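Local coordinates for cyanate lyase C-terminal domain-containing protein (Tetranychus urticae, PDB 5UK3) that probably catalyses the bicarbonate-dependent breakdown of cyanate to ammonia and carbon dioxide, working as a decamer of cyanase subunits, at residues K46-L49 and T50-L53. Sequence-based numbering, arbitrary orientation.
Sequences KVWL and TSVL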
loop_
_atom_site.group_PDB
_atom_site.type_symbol
_atom_site.label_atom_id
_atom_site.label_comp_id
_atom_site.label_asym_id
_atom_site.label_seq_id
_atom_site.Cartn_x
_atom_site.Cartn_y
_atom_site.Cartn_z
ATOM N N LYS I 46 17.525 29.645 12.117
ATOM C CA LYS I 46 16.660 29.954 10.978
ATOM C C LYS I 46 15.638 28.860 10.649
ATOM O O LYS I 46 14.467 29.169 10.452
ATOM C CB LYS I 46 17.520 30.245 9.743
ATOM C CG LYS I 46 16.767 30.929 8.622
ATOM C CD LYS I 46 17.208 30.444 7.277
ATOM C CE LYS I 46 18.638 30.790 6.974
ATOM N NZ LYS I 46 18.996 30.176 5.677
ATOM N N VAL I 47 16.098 27.612 10.553
ATOM C CA VAL I 47 15.258 26.511 10.122
ATOM C C VAL I 47 14.246 26.216 11.199
ATOM O O VAL I 47 13.080 25.929 10.889
ATOM C CB VAL I 47 16.062 25.246 9.818
ATOM C CG1 VAL I 47 15.187 24.040 9.600
ATOM C CG2 VAL I 47 16.916 25.446 8.571
ATOM N N TRP I 48 14.659 26.279 12.467
ATOM C CA TRP I 48 13.721 25.994 13.573
ATOM C C TRP I 48 12.596 27.031 13.566
ATOM O O TRP I 48 11.412 26.665 13.677
ATOM C CB TRP I 48 14.431 26.033 14.904
ATOM C CG TRP I 48 13.560 25.969 16.063
ATOM C CD1 TRP I 48 13.071 24.857 16.620
ATOM C CD2 TRP I 48 13.088 27.057 16.862
ATOM N NE1 TRP I 48 12.297 25.162 17.712
ATOM C CE2 TRP I 48 12.310 26.510 17.894
ATOM C CE3 TRP I 48 13.259 28.428 16.810
ATOM C CZ2 TRP I 48 11.678 27.284 18.854
ATOM C CZ3 TRP I 48 12.655 29.202 17.753
ATOM C CH2 TRP I 48 11.848 28.634 18.761
ATOM N N LEU I 49 12.965 28.310 13.466
ATOM C CA LEU I 49 11.994 29.388 13.479
ATOM C C LEU I 49 11.026 29.183 12.328
ATOM O O LEU I 49 9.802 29.297 12.504
ATOM C CB LEU I 49 12.690 30.724 13.344
ATOM C CG LEU I 49 11.818 31.957 13.192
ATOM C CD1 LEU I 49 11.026 32.196 14.481
ATOM C CD2 LEU I 49 12.639 33.200 12.796
ATOM N N THR I 50 11.561 28.872 11.157
ATOM C CA THR I 50 10.726 28.630 10.013
ATOM C C THR I 50 9.696 27.540 10.384
ATOM O O THR I 50 8.527 27.686 10.074
ATOM C CB THR I 50 11.569 28.267 8.783
ATOM O OG1 THR I 50 12.514 29.324 8.522
ATOM C CG2 THR I 50 10.712 28.084 7.554
ATOM N N SER I 51 10.147 26.464 11.023
ATOM C CA SER I 51 9.265 25.378 11.356
ATOM C C SER I 51 8.198 25.777 12.385
ATOM O O SER I 51 7.103 25.220 12.370
ATOM C CB SER I 51 10.025 24.166 11.852
ATOM O OG SER I 51 10.439 24.338 13.191
ATOM N N VAL I 52 8.509 26.723 13.257
ATOM C CA VAL I 52 7.511 27.241 14.179
ATOM C C VAL I 52 6.406 27.938 13.385
ATOM O O VAL I 52 5.222 27.768 13.669
ATOM C CB VAL I 52 8.134 28.226 15.195
ATOM C CG1 VAL I 52 7.050 29.004 15.926
ATOM C CG2 VAL I 52 8.988 27.500 16.200
ATOM N N LEU I 53 6.809 28.805 12.462
ATOM C CA LEU I 53 5.847 29.538 11.657
ATOM C C LEU I 53 5.004 28.568 10.818
ATOM O O LEU I 53 3.839 28.830 10.592
ATOM C CB LEU I 53 6.530 30.546 10.751
ATOM C CG LEU I 53 7.355 31.622 11.408
ATOM C CD1 LEU I 53 8.072 32.414 10.322
ATOM C CD2 LEU I 53 6.510 32.524 12.237
#
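S51 and T50 each turn a hydroxyl back onto a carbonyl of the preceding helical turn. S51 OG donates to W48 O, three residues earlier, at 2.6 Å. Its chi1 of 78° sets OG between the backbone N and the carbonyl carbon, facing that oxygen. V52 N donates to the same W48 O at 2.9 Å, in the carbonyl plane, so two donors grip this carbonyl oxygen. N57 ND2 also bonds S51 OG and ties the helix to the loop that follows it. T50 OG1 donates to K46 O at 2.8 Å, and T50 N reaches the same oxygen at 3.0 Å. The two donors come from opposite faces of the K46 carbonyl plane. S51 N to V47 O and L53 N to L49 O, both 3.0 Å, continue the i to i+4 ladder.

Packing between side chains centres on W48 and V52, one turn apart. W48 chi1 of 171° puts CG opposite the backbone N and beside the carbonyl carbon, and V52 CG2 comes over one face of the indole. This CH-pi contact measures 3.9 Å from V52 CG2 to the centroid of the W48 six-membered ring. The methyl sits close to the ring normal, 14° off it, and its nearest ring atom is W48 CZ2 at 3.8 Å. L49 packs on M38 and T50 on Y35 of helix 35-42, while L49 and L53 both meet I67 of helix 61-70. K46 NZ makes a salt bridge with E119 of a second subunit and a hydrogen bond to V134 O of its own chain.

The arrangement is a two-turn alpha-helix whose serine and threonine hydroxyls bond back to its own carbonyls. Helices 35-42 and 46-53 are consistent with the two helices of an XRE-like helix-turn-helix in the N-terminal domain of cyanase.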